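Side-chain contacts in rubber oxygenase (Streptomyces sp., PDB 5O1L), which cleaves the double bonds of poly(cis-1,4-isoprene) oxidatively with molecular oxygen at a b-type heme, the first step of rubber degradation: residues A[359-364]-A[374-379]; A[310-315]-A[321-326]. All coordinates share one frame; numbering follows the deposited sequence.

Contact 1 of 2, residues A[359-364]-A[374-379]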
ATOM      1  N   VAL A 359     -12.586   2.960  20.866  1.00 12.26           N
ATOM      2  CA  VAL A 359     -11.283   2.328  20.830  1.00 12.45           C
ATOM      3  C   VAL A 359     -10.854   1.921  22.242  1.00 12.38           C
ATOM      4  O   VAL A 359     -10.392   0.795  22.477  1.00 12.47           O
ATOM      5  CB  VAL A 359     -10.255   3.264  20.155  1.00 12.69           C
ATOM      6  CG1 VAL A 359      -8.867   2.663  20.283  1.00 13.11           C
ATOM      7  CG2 VAL A 359     -10.675   3.445  18.663  1.00 13.88           C
ATOM      8  N   ALA A 360     -10.964   2.853  23.207  1.00 13.12           N
ATOM      9  CA  ALA A 360     -10.599   2.505  24.563  1.00 13.17           C
ATOM     10  C   ALA A 360     -11.377   1.349  25.125  1.00 13.09           C
ATOM     11  O   ALA A 360     -10.873   0.528  25.852  1.00 13.19           O
ATOM     12  CB  ALA A 360     -10.727   3.711  25.454  1.00 13.63           C
ATOM     13  N   PHE A 361     -12.664   1.289  24.798  1.00 12.79           N
ATOM     14  CA  PHE A 361     -13.485   0.144  25.232  1.00 13.96           C
ATOM     15  C   PHE A 361     -12.952  -1.159  24.610  1.00 13.43           C
ATOM     16  O   PHE A 361     -12.815  -2.179  25.278  1.00 14.18           O
ATOM     17  CB  PHE A 361     -14.942   0.370  24.805  1.00 13.94           C
ATOM     18  CG  PHE A 361     -15.822  -0.799  25.054  1.00 16.19           C
ATOM     19  CD1 PHE A 361     -16.053  -1.189  26.342  1.00 17.20           C
ATOM     20  CD2 PHE A 361     -16.413  -1.461  23.996  1.00 16.53           C
ATOM     21  CE1 PHE A 361     -16.844  -2.296  26.605  1.00 19.17           C
ATOM     22  CE2 PHE A 361     -17.275  -2.529  24.246  1.00 18.63           C
ATOM     23  CZ  PHE A 361     -17.428  -2.963  25.514  1.00 17.76           C
ATOM     24  N   ARG A 362     -12.690  -1.139  23.301  1.00 13.03           N
ATOM     25  CA  ARG A 362     -12.200  -2.373  22.641  1.00 14.04           C
ATOM     26  C   ARG A 362     -10.819  -2.813  23.117  1.00 14.95           C
ATOM     27  O   ARG A 362     -10.526  -3.986  23.107  1.00 16.12           O
ATOM     28  CB  ARG A 362     -12.212  -2.201  21.148  1.00 14.71           C
ATOM     29  CG  ARG A 362     -13.610  -2.013  20.548  1.00 14.58           C
ATOM     30  CD  ARG A 362     -14.469  -3.148  20.864  1.00 14.34           C
ATOM     31  NE  ARG A 362     -15.777  -2.950  20.187  1.00 15.15           N
ATOM     32  CZ  ARG A 362     -16.818  -3.730  20.459  1.00 14.39           C
ATOM     33  NH1 ARG A 362     -16.696  -4.719  21.298  1.00 15.04           N
ATOM     34  NH2 ARG A 362     -17.918  -3.512  19.799  1.00 14.32           N
ATOM     35  N   GLU A 363     -10.047  -1.827  23.563  1.00 14.20           N
ATOM     36  CA  GLU A 363      -8.756  -2.084  24.214  1.00 16.58           C
ATOM     37  C   GLU A 363      -8.832  -2.503  25.636  1.00 17.49           C
ATOM     38  O   GLU A 363      -7.786  -2.739  26.250  1.00 20.78           O
ATOM     39  CB  GLU A 363      -7.887  -0.790  24.076  1.00 18.23           C
ATOM     40  CG  GLU A 363      -7.494  -0.603  22.645  1.00 21.29           C
ATOM     41  CD  GLU A 363      -6.447  -1.653  22.247  1.00 25.71           C
ATOM     42  OE1 GLU A 363      -6.141  -2.652  23.000  1.00 30.44           O
ATOM     43  OE2 GLU A 363      -5.818  -1.471  21.219  1.00 22.41           O
ATOM     44  N   GLY A 364     -10.019  -2.584  26.199  1.00 16.00           N
ATOM     45  CA  GLY A 364     -10.206  -3.075  27.546  1.00 17.98           C
ATOM     46  C   GLY A 364      -9.867  -2.050  28.624  1.00 19.54           C
ATOM     47  O   GLY A 364      -9.705  -2.440  29.783  1.00 22.04           O
ATOM     48  N   VAL A 374     -25.161   5.687  16.382  1.00 20.09           N
ATOM     49  CA  VAL A 374     -24.541   5.602  15.029  1.00 19.41           C
ATOM     50  C   VAL A 374     -23.044   5.186  15.176  1.00 17.36           C
ATOM     51  O   VAL A 374     -22.465   4.673  14.237  1.00 17.16           O
ATOM     52  CB  VAL A 374     -24.703   6.900  14.224  1.00 19.63           C
ATOM     53  CG1 VAL A 374     -23.960   8.080  14.880  1.00 20.97           C
ATOM     54  CG2 VAL A 374     -24.277   6.779  12.786  1.00 21.66           C
ATOM     55  N   LEU A 375     -22.406   5.449  16.313  1.00 16.47           N
ATOM     56  CA  LEU A 375     -21.015   4.977  16.486  1.00 15.38           C
ATOM     57  C   LEU A 375     -20.947   3.497  16.394  1.00 14.24           C
ATOM     58  O   LEU A 375     -19.993   3.006  15.797  1.00 13.97           O
ATOM     59  CB  LEU A 375     -20.371   5.494  17.788  1.00 18.11           C
ATOM     60  CG  LEU A 375     -19.609   6.800  17.657  1.00 21.20           C
ATOM     61  CD1 LEU A 375     -18.262   6.612  16.970  1.00 22.23           C
ATOM     62  CD2 LEU A 375     -20.406   7.853  16.918  1.00 22.76           C
ATOM     63  N   TRP A 376     -21.845   2.805  17.023  1.00 15.07           N
ATOM     64  CA  TRP A 376     -21.800   1.334  16.981  1.00 14.77           C
ATOM     65  C   TRP A 376     -22.119   0.857  15.584  1.00 14.16           C
ATOM     66  O   TRP A 376     -21.515  -0.130  15.108  1.00 14.51           O
ATOM     67  CB  TRP A 376     -22.728   0.742  18.030  1.00 15.15           C
ATOM     68  CG  TRP A 376     -22.378   1.145  19.410  1.00 16.03           C
ATOM     69  CD1 TRP A 376     -23.139   1.947  20.198  1.00 16.95           C
ATOM     70  CD2 TRP A 376     -21.249   0.796  20.175  1.00 15.73           C
ATOM     71  NE1 TRP A 376     -22.550   2.126  21.407  1.00 17.66           N
ATOM     72  CE2 TRP A 376     -21.389   1.428  21.450  1.00 16.15           C
ATOM     73  CE3 TRP A 376     -20.107   0.006  19.936  1.00 16.42           C
ATOM     74  CZ2 TRP A 376     -20.463   1.270  22.482  1.00 18.39           C
ATOM     75  CZ3 TRP A 376     -19.169  -0.120  20.957  1.00 17.28           C
ATOM     76  CH2 TRP A 376     -19.369   0.481  22.222  1.00 18.64           C
ATOM     77  N   THR A 377     -23.049   1.516  14.887  1.00 14.27           N
ATOM     78  CA  THR A 377     -23.351   1.188  13.506  1.00 15.78           C
ATOM     79  C   THR A 377     -22.130   1.376  12.615  1.00 15.14           C
ATOM     80  O   THR A 377     -21.861   0.564  11.741  1.00 14.38           O
ATOM     81  CB  THR A 377     -24.522   2.117  13.029  1.00 18.94           C
ATOM     82  OG1 THR A 377     -25.649   1.786  13.882  1.00 23.38           O
ATOM     83  CG2 THR A 377     -24.839   1.948  11.577  1.00 21.97           C
ATOM     84  N   LEU A 378     -21.425   2.466  12.781  1.00 14.46           N
ATOM     85  CA  LEU A 378     -20.231   2.759  12.021  1.00 14.11           C
ATOM     86  C   LEU A 378     -19.172   1.697  12.288  1.00 13.68           C
ATOM     87  O   LEU A 378     -18.579   1.160  11.340  1.00 12.66           O
ATOM     88  CB  LEU A 378     -19.692   4.139  12.431  1.00 15.79           C
ATOM     89  CG  LEU A 378     -18.288   4.461  11.846  1.00 17.08           C
ATOM     90  CD1 LEU A 378     -18.269   4.519  10.312  1.00 19.13           C
ATOM     91  CD2 LEU A 378     -17.832   5.780  12.431  1.00 18.51           C
ATOM     92  N   GLU A 379     -18.921   1.389  13.566  1.00 13.27           N
ATOM     93  CA  GLU A 379     -17.951   0.378  13.890  1.00 13.72           C
ATOM     94  C   GLU A 379     -18.274  -0.946  13.201  1.00 13.92           C
ATOM     95  O   GLU A 379     -17.373  -1.616  12.647  1.00 13.97           O
ATOM     96  CB  GLU A 379     -17.824   0.208  15.411  1.00 15.40           C
ATOM     97  CG  GLU A 379     -16.799  -0.823  15.794  1.00 16.40           C
ATOM     98  CD  GLU A 379     -16.851  -1.215  17.244  1.00 19.61           C
ATOM     99  OE1 GLU A 379     -17.934  -1.587  17.754  1.00 17.76           O
ATOM    100  OE2 GLU A 379     -15.794  -1.197  17.919  1.00 23.14           O
TER
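R362 reaches from the last turn of helix 345-362 and lays the NE side of its guanidinium against the carboxylate of E379, on helix 373-393. The grip is side-on and two-pronged: NE of R362 gives its hydrogen to OE2 of E379 at 2.9 Å, and NH2 of R362 bonds OE1 of E379 at 2.8 Å, almost straight at 173°. Both oxygens are met on their syn side, near the guanidinium plane, although the two flat groups are turned 34° apart. E379 suits this place because its chain runs out extended, CG anti to the backbone N (chi1 -179°), and spans the gap between helices; R362 arrives from the opposite direction, bent at chi2. Flat aromatic rings pack well beside an arginine: CE2 of F361 lies 3.7 Å over one guanidinium face, offset toward its rim, while OE1 of E379 stands at the indole edge of W376. CD2 of F361 also meets that edge, near the indole plane, 4.0 Å from CH2 of W376. Just beyond, G364 ends the helix in a Schellman motif, its positive phi suiting glycine. With E379 cut back to alanine, NE and NH2 of R362 would probably lose the carboxylate they share, and the guanidinium would be freer to turn. Two bonds from one guanidinium edge limit its rotation and tie the last turn of helix 345-362 to the second turn of helix 373-393.

Contact 2 of 2, residues A[310-315]-A[321-326]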
ATOM      1  N   ILE A 310     -17.614   2.065  -5.136  1.00 25.85           N
ATOM      2  CA  ILE A 310     -17.317   0.680  -4.819  1.00 26.99           C
ATOM      3  C   ILE A 310     -17.644   0.399  -3.348  1.00 25.72           C
ATOM      4  O   ILE A 310     -18.269  -0.578  -3.026  1.00 25.10           O
ATOM      5  CB  ILE A 310     -15.820   0.375  -5.050  1.00 29.27           C
ATOM      6  CG1 ILE A 310     -15.515   0.295  -6.535  1.00 30.52           C
ATOM      7  CG2 ILE A 310     -15.353  -0.895  -4.336  1.00 29.11           C
ATOM      8  CD1 ILE A 310     -14.042   0.467  -6.855  1.00 30.89           C
ATOM      9  N   VAL A 311     -17.213   1.282  -2.449  1.00 25.42           N
ATOM     10  CA  VAL A 311     -17.400   1.043  -1.022  1.00 24.06           C
ATOM     11  C   VAL A 311     -18.883   1.098  -0.623  1.00 24.15           C
ATOM     12  O   VAL A 311     -19.361   0.292   0.179  1.00 25.53           O
ATOM     13  CB  VAL A 311     -16.569   2.040  -0.225  1.00 23.69           C
ATOM     14  CG1 VAL A 311     -16.848   1.869   1.261  1.00 23.87           C
ATOM     15  CG2 VAL A 311     -15.082   1.814  -0.523  1.00 24.38           C
ATOM     16  N   ALA A 312     -19.582   2.076  -1.139  1.00 24.40           N
ATOM     17  CA  ALA A 312     -20.995   2.226  -0.888  1.00 27.12           C
ATOM     18  C   ALA A 312     -21.808   1.042  -1.439  1.00 29.27           C
ATOM     19  O   ALA A 312     -22.831   0.688  -0.845  1.00 31.65           O
ATOM     20  CB  ALA A 312     -21.489   3.556  -1.458  1.00 27.08           C
ATOM     21  N   GLU A 313     -21.335   0.429  -2.508  1.00 28.80           N
ATOM     22  CA  GLU A 313     -21.962  -0.781  -3.089  1.00 32.01           C
ATOM     23  C   GLU A 313     -21.749  -2.110  -2.350  1.00 32.70           C
ATOM     24  O   GLU A 313     -22.473  -3.083  -2.575  1.00 31.35           O
ATOM     25  CB  GLU A 313     -21.505  -0.967  -4.527  1.00 37.27           C
ATOM     26  CG  GLU A 313     -22.170   0.003  -5.498  1.00 44.82           C
ATOM     27  CD  GLU A 313     -21.841  -0.305  -6.964  1.00 53.33           C
ATOM     28  OE1 GLU A 313     -20.761  -0.926  -7.252  1.00 55.39           O
ATOM     29  OE2 GLU A 313     -22.674   0.110  -7.810  1.00 59.35           O
ATOM     30  N   LEU A 314     -20.777  -2.164  -1.440  1.00 28.88           N
ATOM     31  CA  LEU A 314     -20.497  -3.375  -0.684  1.00 29.96           C
ATOM     32  C   LEU A 314     -21.652  -3.625   0.242  1.00 31.15           C
ATOM     33  O   LEU A 314     -22.379  -2.686   0.619  1.00 33.77           O
ATOM     34  CB  LEU A 314     -19.234  -3.158   0.170  1.00 29.02           C
ATOM     35  CG  LEU A 314     -17.925  -2.970  -0.586  1.00 31.00           C
ATOM     36  CD1 LEU A 314     -16.763  -2.721   0.363  1.00 32.20           C
ATOM     37  CD2 LEU A 314     -17.618  -4.217  -1.419  1.00 31.44           C
ATOM     38  N   ASP A 315     -21.787  -4.871   0.692  1.00 33.31           N
ATOM     39  CA  ASP A 315     -22.867  -5.243   1.620  1.00 35.05           C
ATOM     40  C   ASP A 315     -22.413  -5.000   3.055  1.00 34.25           C
ATOM     41  O   ASP A 315     -22.497  -5.881   3.898  1.00 42.58           O
ATOM     42  CB  ASP A 315     -23.288  -6.712   1.439  1.00 39.41           C
ATOM     43  CG  ASP A 315     -24.581  -7.063   2.211  1.00 44.16           C
ATOM     44  OD1 ASP A 315     -25.525  -6.232   2.259  1.00 53.14           O
ATOM     45  OD2 ASP A 315     -24.662  -8.177   2.782  1.00 48.47           O
ATOM     46  N   PRO A 321     -22.609   9.013   3.540  1.00 20.57           N
ATOM     47  CA  PRO A 321     -22.247   9.985   4.561  1.00 19.69           C
ATOM     48  C   PRO A 321     -21.363   9.387   5.628  1.00 19.16           C
ATOM     49  O   PRO A 321     -20.533  10.101   6.164  1.00 19.36           O
ATOM     50  CB  PRO A 321     -23.593  10.405   5.155  1.00 20.40           C
ATOM     51  CG  PRO A 321     -24.492  10.181   4.039  1.00 23.01           C
ATOM     52  CD  PRO A 321     -24.073   8.886   3.430  1.00 21.23           C
ATOM     53  N   LEU A 322     -21.509   8.131   5.943  1.00 18.18           N
ATOM     54  CA  LEU A 322     -20.577   7.484   6.923  1.00 19.38           C
ATOM     55  C   LEU A 322     -19.188   7.401   6.337  1.00 19.35           C
ATOM     56  O   LEU A 322     -18.152   7.654   7.034  1.00 16.75           O
ATOM     57  CB  LEU A 322     -21.033   6.060   7.317  1.00 19.86           C
ATOM     58  CG  LEU A 322     -22.245   6.035   8.235  1.00 23.01           C
ATOM     59  CD1 LEU A 322     -22.527   4.547   8.536  1.00 23.91           C
ATOM     60  CD2 LEU A 322     -21.974   6.808   9.494  1.00 23.96           C
ATOM     61  N   ILE A 323     -19.067   7.052   5.070  1.00 19.04           N
ATOM     62  CA  ILE A 323     -17.750   6.954   4.458  1.00 19.10           C
ATOM     63  C   ILE A 323     -17.092   8.298   4.441  1.00 18.72           C
ATOM     64  O   ILE A 323     -15.925   8.444   4.811  1.00 19.03           O
ATOM     65  CB  ILE A 323     -17.833   6.491   2.963  1.00 21.17           C
ATOM     66  CG1 ILE A 323     -18.320   5.076   2.890  1.00 20.28           C
ATOM     67  CG2 ILE A 323     -16.474   6.659   2.245  1.00 23.18           C
ATOM     68  CD1 ILE A 323     -18.908   4.709   1.528  1.00 20.76           C
ATOM     69  N   GLY A 324     -17.825   9.335   4.076  1.00 17.14           N
ATOM     70  CA  GLY A 324     -17.304  10.633   4.010  1.00 17.79           C
ATOM     71  C   GLY A 324     -16.857  11.142   5.352  1.00 17.19           C
ATOM     72  O   GLY A 324     -15.787  11.736   5.467  1.00 18.07           O
ATOM     73  N   ALA A 325     -17.711  10.965   6.347  1.00 16.22           N
ATOM     74  CA  ALA A 325     -17.421  11.494   7.645  1.00 15.15           C
ATOM     75  C   ALA A 325     -16.223  10.777   8.258  1.00 15.49           C
ATOM     76  O   ALA A 325     -15.382  11.424   8.785  1.00 15.55           O
ATOM     77  CB  ALA A 325     -18.646  11.383   8.551  1.00 14.84           C
ATOM     78  N   PHE A 326     -16.223   9.461   8.200  1.00 15.39           N
ATOM     79  CA  PHE A 326     -15.116   8.715   8.779  1.00 14.95           C
ATOM     80  C   PHE A 326     -13.820   8.956   8.012  1.00 14.65           C
ATOM     81  O   PHE A 326     -12.739   9.079   8.624  1.00 13.84           O
ATOM     82  CB  PHE A 326     -15.439   7.226   8.881  1.00 16.12           C
ATOM     83  CG  PHE A 326     -14.429   6.479   9.726  1.00 16.28           C
ATOM     84  CD1 PHE A 326     -14.449   6.669  11.082  1.00 17.11           C
ATOM     85  CD2 PHE A 326     -13.512   5.685   9.151  1.00 17.79           C
ATOM     86  CE1 PHE A 326     -13.564   6.030  11.900  1.00 17.69           C
ATOM     87  CE2 PHE A 326     -12.524   5.077   9.992  1.00 16.79           C
ATOM     88  CZ  PHE A 326     -12.577   5.302  11.283  1.00 16.13           C
TER
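I323 sends its terminal methyl across to helix 298-313, where V311 and A312 receive it. The closest approach is CD1 of I323 to CG1 of V311, 3.5 Å, and the methylene joins in, with CG1 of I323 3.9 Å from the same V311 methyl. The two side chains meet at a slant. Both residues are buried and meet through carbon alone, and branching at CB already limits their chi1, which means that little side-chain freedom is given up on packing. The valine's CG1 branch is put forward because it stands anti to the backbone N (chi1 175°), while the isoleucine carries CG1 anti to its own carbonyl carbon and then runs on nearly straight (chi2 159°), which takes CD1 to the far end of its reach.

The pair joins two consecutive helices of this all-helical oxygenase, 298-313 and 320-331, across the short connection between them, within the family's catalytic domain. Length is what an isoleucine offers here: the nearest CA atoms, of A312 and I323, are 7.8 Å apart. A312 can then be small. Its CB lies 4.1 Å from CD1 of I323, and the same methyl comes as near as 3.8 Å to the backbone N of A312, so the isoleucine rests partly on the helix backbone itself. L318, in the connection, touches both V311 and I323, and F385 of helix 373-393 packs on V311 as well.

In the fold
Contact 2 comes first along the chain and closes before contact 1 opens; their centres are 18 Å apart, on the same side of the molecule's centre. Each joins two helices that follow one another in sequence, 298-313 with 320-331 and 345-362 with 373-393. They also touch directly: CD2 of L378 lies 3.7 Å from CD1 of F326, and V374 packs on L322. Helix 345-362 adds to the join, with I351 touching L378 and A325. The buried, aliphatic contact 2 and the charged, surface contact 1 are thus linked by side chains of their segments that take no part in either, L322 and F326 against V374 and L378, joining four helices, 298-313, 320-331, 345-362 and 373-393, away from the heme.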